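Local coordinates for protein eukaryotic translation initiation factor 2A (Schizosaccharomyces pombe, PDB 3WJ9) that probably directs initiator methionyl-tRNA to 40S ribosomal subunits in a codon-dependent manner for a small set of mRNAs, this chain being its beta-propeller part, at residues 3-11 and 17-25; 37-45 and 75-85. All coordinates share one frame; numbering follows the deposited sequence.

Contact 1. Residues 3-11 and 17-25; sequences QKSQFAYRS and LVNASENYA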
loop_
_atom_site.group_PDB
_atom_site.type_symbol
_atom_site.label_atom_id
_atom_site.label_comp_id
_atom_site.label_asym_id
_atom_site.label_seq_id
_atom_site.Cartn_x
_atom_site.Cartn_y
_atom_site.Cartn_z
ATOM N N GLN A 3 21.727 3.306 8.939
ATOM C CA GLN A 3 22.470 2.237 9.587
ATOM C C GLN A 3 22.751 1.114 8.597
ATOM O O GLN A 3 23.706 1.165 7.825
ATOM C CB GLN A 3 21.696 1.692 10.792
ATOM C CG GLN A 3 20.185 1.825 10.678
ATOM C CD GLN A 3 19.462 1.540 11.976
ATOM O OE1 GLN A 3 20.006 0.909 12.882
ATOM N NE2 GLN A 3 18.217 1.996 12.068
ATOM N N LYS A 4 21.920 0.083 8.650
ATOM C CA LYS A 4 21.959 -1.005 7.688
ATOM C C LYS A 4 20.845 -0.842 6.656
ATOM O O LYS A 4 19.709 -0.529 7.001
ATOM C CB LYS A 4 21.838 -2.347 8.413
ATOM C CG LYS A 4 20.615 -2.434 9.310
ATOM C CD LYS A 4 20.544 -3.742 10.076
ATOM C CE LYS A 4 21.620 -3.827 11.143
ATOM N NZ LYS A 4 21.491 -5.069 11.954
ATOM N N SER A 5 21.173 -1.037 5.385
ATOM C CA SER A 5 20.168 -0.935 4.330
ATOM C C SER A 5 19.473 -2.280 4.124
ATOM O O SER A 5 19.702 -2.953 3.122
ATOM C CB SER A 5 20.803 -0.457 3.021
ATOM O OG SER A 5 21.630 0.675 3.229
ATOM N N GLN A 6 18.617 -2.666 5.069
ATOM C CA GLN A 6 18.031 -4.005 5.061
ATOM C C GLN A 6 16.818 -4.120 4.145
ATOM O O GLN A 6 15.998 -3.207 4.054
ATOM C CB GLN A 6 17.634 -4.434 6.482
ATOM C CG GLN A 6 17.108 -5.873 6.568
ATOM C CD GLN A 6 16.596 -6.255 7.948
ATOM O OE1 GLN A 6 15.627 -7.005 8.077
ATOM N NE2 GLN A 6 17.251 -5.750 8.986
ATOM N N PHE A 7 16.727 -5.256 3.463
ATOM C CA PHE A 7 15.539 -5.624 2.707
ATOM C C PHE A 7 15.216 -7.090 2.974
ATOM O O PHE A 7 16.047 -7.824 3.506
ATOM C CB PHE A 7 15.739 -5.375 1.210
ATOM C CG PHE A 7 16.830 -6.207 0.593
ATOM C CD1 PHE A 7 18.130 -5.732 0.539
ATOM C CD2 PHE A 7 16.554 -7.452 0.053
ATOM C CE1 PHE A 7 19.137 -6.488 -0.030
ATOM C CE2 PHE A 7 17.556 -8.215 -0.517
ATOM C CZ PHE A 7 18.851 -7.729 -0.560
ATOM N N ALA A 8 14.011 -7.513 2.612
ATOM C CA ALA A 8 13.618 -8.907 2.770
ATOM C C ALA A 8 13.444 -9.568 1.413
ATOM O O ALA A 8 13.231 -8.890 0.412
ATOM C CB ALA A 8 12.335 -9.011 3.574
ATOM N N TYR A 9 13.539 -10.892 1.382
ATOM C CA TYR A 9 13.302 -11.634 0.152
ATOM C C TYR A 9 12.609 -12.952 0.457
ATOM O O TYR A 9 12.812 -13.541 1.518
ATOM C CB TYR A 9 14.612 -11.890 -0.600
ATOM C CG TYR A 9 15.497 -12.942 0.034
ATOM C CD1 TYR A 9 16.415 -12.603 1.016
ATOM C CD2 TYR A 9 15.419 -14.275 -0.357
ATOM C CE1 TYR A 9 17.226 -13.560 1.597
ATOM C CE2 TYR A 9 16.224 -15.238 0.219
ATOM C CZ TYR A 9 17.127 -14.875 1.195
ATOM O OH TYR A 9 17.932 -15.831 1.771
ATOM N N ARG A 10 11.790 -13.410 -0.480
ATOM C CA ARG A 10 11.168 -14.719 -0.370
ATOM C C ARG A 10 11.078 -15.369 -1.740
ATOM O O ARG A 10 10.291 -14.951 -2.587
ATOM C CB ARG A 10 9.780 -14.618 0.260
ATOM C CG ARG A 10 9.105 -15.966 0.456
ATOM C CD ARG A 10 7.713 -15.811 1.042
ATOM N NE ARG A 10 6.818 -15.086 0.148
ATOM C CZ ARG A 10 6.072 -15.661 -0.789
ATOM N NH1 ARG A 10 6.107 -16.976 -0.951
ATOM N NH2 ARG A 10 5.285 -14.924 -1.558
ATOM N N SER A 11 11.902 -16.384 -1.961
ATOM C CA SER A 11 11.857 -17.135 -3.205
ATOM C C SER A 11 11.210 -18.487 -2.951
ATOM O O SER A 11 10.978 -18.863 -1.802
ATOM C CB SER A 11 13.260 -17.305 -3.790
ATOM O OG SER A 11 14.092 -18.046 -2.915
ATOM N N LEU A 17 16.167 -12.133 5.544
ATOM C CA LEU A 17 16.406 -10.702 5.600
ATOM C C LEU A 17 17.867 -10.464 5.235
ATOM O O LEU A 17 18.723 -11.294 5.530
ATOM C CB LEU A 17 16.066 -10.151 6.989
ATOM C CG LEU A 17 14.751 -10.686 7.575
ATOM C CD1 LEU A 17 14.442 -10.072 8.935
ATOM C CD2 LEU A 17 13.596 -10.465 6.611
ATOM N N VAL A 18 18.150 -9.352 4.567
ATOM C CA VAL A 18 19.498 -9.092 4.071
ATOM C C VAL A 18 19.963 -7.684 4.417
ATOM O O VAL A 18 19.380 -6.703 3.958
ATOM C CB VAL A 18 19.581 -9.283 2.538
ATOM C CG1 VAL A 18 20.969 -8.947 2.032
ATOM C CG2 VAL A 18 19.205 -10.702 2.146
ATOM N N ASN A 19 21.011 -7.585 5.230
ATOM C CA ASN A 19 21.594 -6.291 5.556
ATOM C C ASN A 19 22.623 -5.893 4.501
ATOM O O ASN A 19 23.760 -6.366 4.521
ATOM C CB ASN A 19 22.227 -6.320 6.950
ATOM C CG ASN A 19 21.194 -6.436 8.056
ATOM O OD1 ASN A 19 20.076 -5.941 7.928
ATOM N ND2 ASN A 19 21.567 -7.089 9.150
ATOM N N ALA A 20 22.213 -5.024 3.579
ATOM C CA ALA A 20 23.039 -4.651 2.433
ATOM C C ALA A 20 24.306 -3.906 2.846
ATOM O O ALA A 20 25.301 -3.914 2.121
ATOM C CB ALA A 20 22.232 -3.810 1.457
ATOM N N SER A 21 24.262 -3.258 4.006
ATOM C CA SER A 21 25.433 -2.574 4.539
ATOM C C SER A 21 26.419 -3.579 5.128
ATOM O O SER A 21 27.581 -3.256 5.365
ATOM C CB SER A 21 25.028 -1.560 5.609
ATOM O OG SER A 21 24.826 -2.197 6.859
ATOM N N GLU A 22 25.985 -4.820 5.326
ATOM C CA GLU A 22 26.775 -5.831 6.050
ATOM C C GLU A 22 27.493 -6.886 5.190
ATOM O O GLU A 22 27.856 -7.954 5.679
ATOM C CB GLU A 22 25.912 -6.521 7.109
ATOM C CG GLU A 22 26.021 -5.897 8.490
ATOM C CD GLU A 22 25.012 -6.461 9.470
ATOM O OE1 GLU A 22 25.074 -7.673 9.760
ATOM O OE2 GLU A 22 24.158 -5.690 9.954
ATOM N N ASN A 23 27.659 -6.588 3.908
ATOM C CA ASN A 23 28.013 -7.561 2.873
ATOM C C ASN A 23 26.879 -8.550 2.619
ATOM O O ASN A 23 27.111 -9.729 2.338
ATOM C CB ASN A 23 29.299 -8.304 3.242
ATOM C CG ASN A 23 30.526 -7.415 3.166
ATOM O OD1 ASN A 23 31.514 -7.639 3.865
ATOM N ND2 ASN A 23 30.467 -6.396 2.314
ATOM N N TYR A 24 25.655 -8.047 2.749
ATOM C CA TYR A 24 24.437 -8.775 2.409
ATOM C C TYR A 24 24.243 -10.047 3.226
ATOM O O TYR A 24 23.951 -11.111 2.684
ATOM C CB TYR A 24 24.427 -9.087 0.911
ATOM C CG TYR A 24 24.408 -7.830 0.076
ATOM C CD1 TYR A 24 25.584 -7.158 -0.224
ATOM C CD2 TYR A 24 23.213 -7.293 -0.382
ATOM C CE1 TYR A 24 25.577 -5.999 -0.972
ATOM C CE2 TYR A 24 23.194 -6.131 -1.131
ATOM C CZ TYR A 24 24.380 -5.490 -1.425
ATOM O OH TYR A 24 24.369 -4.335 -2.171
ATOM N N ALA A 25 24.387 -9.917 4.542
ATOM C CA ALA A 25 24.192 -11.037 5.453
ATOM C C ALA A 25 22.907 -10.878 6.259
ATOM O O ALA A 25 22.438 -9.765 6.488
ATOM C CB ALA A 25 25.386 -11.173 6.383
#
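Phe7 and Val18 form the hydrogen-bonded pair of an antiparallel beta hairpin: Val18 N gives a bond of 2.8 Å to Phe7 O, and Phe7 N answers to Val18 O over 3.1 Å. With strand 401-406 bonded along the other edge of strand 6-11, the hairpin makes a propeller blade from both chain ends, the velcro closure of the ring. Past the Gln6-Asn19 pair, toward the N terminus, the regular pairing ends at the inverse gamma turn centred on Ser5, whose carbonyl takes Ala20 N from above its plane. Gln6 is long enough to reach three polar groups: its CG is anti to the backbone N (chi1 -176°) and the extended chain brings NE2 to Asn19 OD1 in a weak bond of 3.0 Å, while its stronger partners are Thr62 O for NE2 and Tyr42 OH for OE1. A leucine here would probably leave the Thr62 carbonyl and the Tyr42 hydroxyl without their amide mate and Asn19 freer to turn. Nearer the surface, Lys4 lays its CD against Asn19 OD1 and ends in a weak salt bridge, NZ to Glu22 OE2. Ala8 is small enough to let Leu17 CD2 settle on its CB. On the other sheet face, branched Val18 serves two rings: CG2 meets Tyr9 CE1, and CB sits over the Phe7 ring in a CH-pi contact, 3.8 Å from the ring centroid.

Contact 2. Residues 37-45 and 75-85; sequences ARNACYSPN and NTYELGFSPLG
Arg38 reaches across to the backbone at Thr76, where its NH1 gives a weak hydrogen bond of 3.3 Å to Thr76 O. Strands 37-42 and 76-81 are the first strands of successive four-stranded sheets of the beta-propeller; they run nearly parallel (10°) with axes 7.1 Å apart, so side chains fill the seam between blades. A classic beta bulge, with Arg38 and Asn39 both facing Ala52, lets these neighbours both point at the blade of strand 76-81. The long arginine suits the solvent-facing end of the interface: chi1 of 60° and an extended chi2 put CD by the Thr76 carbonyl, and the bend at chi3 (66°) turns the guanidinium so that NH1 reaches the same oxygen. Asn39 sends ND2 over Leu79, 3.7 Å from its CG, with Tyr77 O close by but at a poor angle for a bond. Cys41, compact and apolar enough for mid-seam, touches Leu79 CB with SG at 3.8 Å and meets the Phe81 ring obliquely in a sulfur-aromatic contact. Phe81 is the large filler of this end, backed by Leu48 and Leu88 of the two sheets. Ser43 CB sits over one face of the Phe81 ring, 3.7 Å from the centroid, in a CH-pi contact, while Ser43 OG turns to Leu48 N. Next along the loop, rigid Pro44 packs CD on Phe81 CB; its CB and CG lie against the Ser82-Gly85 turn, with Pro44 CB 3.6 Å from Pro83 O.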
loop_
_atom_site.group_PDB
_atom_site.type_symbol
_atom_site.label_atom_id
_atom_site.label_comp_id
_atom_site.label_asym_id
_atom_site.label_seq_id
_atom_site.Cartn_x
_atom_site.Cartn_y
_atom_site.Cartn_z
ATOM N N ALA A 37 7.754 -20.856 3.245
ATOM C CA ALA A 37 6.993 -19.622 3.397
ATOM C C ALA A 37 6.142 -19.363 2.159
ATOM O O ALA A 37 6.525 -19.725 1.046
ATOM C CB ALA A 37 7.921 -18.451 3.660
ATOM N N ARG A 38 4.987 -18.739 2.359
ATOM C CA ARG A 38 4.057 -18.467 1.268
ATOM C C ARG A 38 3.744 -16.980 1.161
ATOM O O ARG A 38 3.144 -16.529 0.185
ATOM C CB ARG A 38 2.761 -19.255 1.459
ATOM C CG ARG A 38 2.031 -18.927 2.748
ATOM C CD ARG A 38 0.665 -19.582 2.788
ATOM N NE ARG A 38 0.749 -21.038 2.841
ATOM C CZ ARG A 38 -0.292 -21.850 2.681
ATOM N NH1 ARG A 38 -1.499 -21.349 2.453
ATOM N NH2 ARG A 38 -0.125 -23.163 2.743
ATOM N N ASN A 39 4.152 -16.224 2.174
ATOM C CA ASN A 39 3.898 -14.791 2.221
ATOM C C ASN A 39 4.823 -14.121 3.230
ATOM O O ASN A 39 5.389 -14.793 4.093
ATOM C CB ASN A 39 2.435 -14.525 2.578
ATOM C CG ASN A 39 2.008 -13.106 2.265
ATOM O OD1 ASN A 39 2.647 -12.415 1.473
ATOM N ND2 ASN A 39 0.920 -12.665 2.884
ATOM N N ALA A 40 4.984 -12.804 3.115
ATOM C CA ALA A 40 5.842 -12.051 4.029
ATOM C C ALA A 40 5.561 -10.549 3.964
ATOM O O ALA A 40 5.070 -10.050 2.952
ATOM C CB ALA A 40 7.307 -12.323 3.723
ATOM N N CYS A 41 5.880 -9.834 5.044
ATOM C CA CYS A 41 5.697 -8.381 5.091
ATOM C C CYS A 41 6.414 -7.712 6.270
ATOM O O CYS A 41 6.767 -8.366 7.253
ATOM C CB CYS A 41 4.205 -8.036 5.148
ATOM S SG CYS A 41 3.347 -8.581 6.645
ATOM N N TYR A 42 6.624 -6.401 6.153
ATOM C CA TYR A 42 7.180 -5.587 7.232
ATOM C C TYR A 42 6.086 -4.760 7.903
ATOM O O TYR A 42 5.080 -4.423 7.277
ATOM C CB TYR A 42 8.266 -4.638 6.708
ATOM C CG TYR A 42 9.641 -5.245 6.520
ATOM C CD1 TYR A 42 10.420 -5.616 7.608
ATOM C CD2 TYR A 42 10.177 -5.405 5.251
ATOM C CE1 TYR A 42 11.684 -6.159 7.432
ATOM C CE2 TYR A 42 11.436 -5.945 5.064
ATOM C CZ TYR A 42 12.185 -6.320 6.158
ATOM O OH TYR A 42 13.440 -6.856 5.975
ATOM N N SER A 43 6.289 -4.430 9.174
ATOM C CA SER A 43 5.465 -3.428 9.839
ATOM C C SER A 43 5.825 -2.063 9.259
ATOM O O SER A 43 6.967 -1.856 8.851
ATOM C CB SER A 43 5.670 -3.465 11.358
ATOM O OG SER A 43 7.028 -3.266 11.703
ATOM N N PRO A 44 4.851 -1.136 9.201
ATOM C CA PRO A 44 5.025 0.174 8.558
ATOM C C PRO A 44 6.296 0.912 8.982
ATOM O O PRO A 44 6.854 1.673 8.190
ATOM C CB PRO A 44 3.781 0.943 9.007
ATOM C CG PRO A 44 2.749 -0.112 9.188
ATOM C CD PRO A 44 3.490 -1.298 9.744
ATOM N N ASN A 45 6.735 0.687 10.216
ATOM C CA ASN A 45 7.958 1.289 10.732
ATOM C C ASN A 45 9.163 0.359 10.627
ATOM O O ASN A 45 10.268 0.714 11.033
ATOM C CB ASN A 45 7.761 1.722 12.186
ATOM C CG ASN A 45 6.963 0.716 12.991
ATOM O OD1 ASN A 45 5.965 0.176 12.515
ATOM N ND2 ASN A 45 7.393 0.467 14.221
ATOM N N ASN A 75 -3.253 -21.773 6.624
ATOM C CA ASN A 75 -3.913 -21.518 5.344
ATOM C C ASN A 75 -4.018 -20.033 5.002
ATOM O O ASN A 75 -4.902 -19.629 4.249
ATOM C CB ASN A 75 -5.312 -22.140 5.340
ATOM C CG ASN A 75 -5.320 -23.568 5.851
ATOM O OD1 ASN A 75 -4.504 -24.392 5.439
ATOM N ND2 ASN A 75 -6.240 -23.864 6.761
ATOM N N THR A 76 -3.120 -19.227 5.557
ATOM C CA THR A 76 -3.145 -17.783 5.332
ATOM C C THR A 76 -2.764 -17.437 3.901
ATOM O O THR A 76 -2.043 -18.183 3.244
ATOM C CB THR A 76 -2.195 -17.036 6.288
ATOM O OG1 THR A 76 -0.924 -17.693 6.309
ATOM C CG2 THR A 76 -2.767 -17.014 7.695
ATOM N N TYR A 77 -3.260 -16.304 3.419
ATOM C CA TYR A 77 -2.904 -15.816 2.094
ATOM C C TYR A 77 -2.402 -14.382 2.175
ATOM O O TYR A 77 -1.576 -13.957 1.369
ATOM C CB TYR A 77 -4.098 -15.888 1.140
ATOM C CG TYR A 77 -4.440 -17.275 0.644
ATOM C CD1 TYR A 77 -4.828 -18.277 1.523
ATOM C CD2 TYR A 77 -4.380 -17.580 -0.708
ATOM C CE1 TYR A 77 -5.142 -19.544 1.072
ATOM C CE2 TYR A 77 -4.692 -18.843 -1.169
ATOM C CZ TYR A 77 -5.073 -19.821 -0.274
ATOM O OH TYR A 77 -5.385 -21.083 -0.728
ATOM N N GLU A 78 -2.917 -13.635 3.148
ATOM C CA GLU A 78 -2.578 -12.223 3.284
ATOM C C GLU A 78 -2.236 -11.851 4.725
ATOM O O GLU A 78 -2.767 -12.429 5.674
ATOM C CB GLU A 78 -3.729 -11.348 2.775
ATOM C CG GLU A 78 -4.322 -11.815 1.454
ATOM C CD GLU A 78 -4.251 -10.762 0.369
ATOM O OE1 GLU A 78 -3.510 -9.774 0.545
ATOM O OE2 GLU A 78 -4.928 -10.932 -0.667
ATOM N N LEU A 79 -1.335 -10.885 4.875
ATOM C CA LEU A 79 -0.899 -10.418 6.184
ATOM C C LEU A 79 -0.861 -8.891 6.195
ATOM O O LEU A 79 -0.684 -8.264 5.151
ATOM C CB LEU A 79 0.477 -10.996 6.533
ATOM C CG LEU A 79 0.636 -12.521 6.524
ATOM C CD1 LEU A 79 2.103 -12.910 6.621
ATOM C CD2 LEU A 79 -0.157 -13.160 7.654
ATOM N N GLY A 80 -1.032 -8.295 7.371
ATOM C CA GLY A 80 -1.040 -6.849 7.481
ATOM C C GLY A 80 -0.747 -6.337 8.877
ATOM O O GLY A 80 -1.354 -6.773 9.852
ATOM N N PHE A 81 0.195 -5.404 8.966
ATOM C CA PHE A 81 0.531 -4.762 10.230
ATOM C C PHE A 81 -0.271 -3.483 10.425
ATOM O O PHE A 81 -0.463 -2.709 9.487
ATOM C CB PHE A 81 2.025 -4.434 10.288
ATOM C CG PHE A 81 2.895 -5.580 10.724
ATOM C CD1 PHE A 81 3.041 -5.888 12.066
ATOM C CD2 PHE A 81 3.583 -6.336 9.792
ATOM C CE1 PHE A 81 3.850 -6.932 12.468
ATOM C CE2 PHE A 81 4.393 -7.380 10.186
ATOM C CZ PHE A 81 4.527 -7.680 11.528
ATOM N N SER A 82 -0.737 -3.267 11.649
ATOM C CA SER A 82 -1.315 -1.988 12.033
ATOM C C SER A 82 -0.183 -0.956 12.091
ATOM O O SER A 82 0.972 -1.335 12.279
ATOM C CB SER A 82 -2.039 -2.120 13.375
ATOM O OG SER A 82 -1.146 -2.535 14.393
ATOM N N PRO A 83 -0.502 0.343 11.917
ATOM C CA PRO A 83 0.491 1.418 11.768
ATOM C C PRO A 83 1.652 1.379 12.762
ATOM O O PRO A 83 2.772 1.732 12.392
ATOM C CB PRO A 83 -0.344 2.682 11.980
ATOM C CG PRO A 83 -1.671 2.316 11.464
ATOM C CD PRO A 83 -1.873 0.876 11.852
ATOM N N LEU A 84 1.394 0.960 13.996
ATOM C CA LEU A 84 2.447 0.882 15.003
ATOM C C LEU A 84 2.852 -0.569 15.256
ATOM O O LEU A 84 3.598 -0.864 16.192
ATOM C CB LEU A 84 1.994 1.547 16.304
ATOM C CG LEU A 84 1.695 3.047 16.219
ATOM C CD1 LEU A 84 1.138 3.566 17.533
ATOM C CD2 LEU A 84 2.942 3.826 15.826
ATOM N N GLY A 85 2.351 -1.466 14.414
ATOM C CA GLY A 85 2.743 -2.863 14.450
ATOM C C GLY A 85 2.357 -3.606 15.714
ATOM O O GLY A 85 2.911 -4.663 16.008
#

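How the contacts relate
Contact 1 lies within one blade of the propeller, and contact 2 joins the next two, so together they carry the chain around the ring from its closure; their centres are about 18 Å apart. Contact 1 is the more peripheral, its centre about 21 Å from the centre of the chain against about 11 Å for contact 2. Tyr42 links them: pointing away from 75-85, it brings its OH to Gln6 OE1 at 3.0 Å, a probable hydrogen bond, and also packs on Ala8. Strand 401-406 lies beside both, paired with 6-11 while Phe405 meets the Tyr42 ring. At the opposite end of strand 37-42 from Tyr42, Arg10 NH1 makes a weak hydrogen bond to Ala37 O.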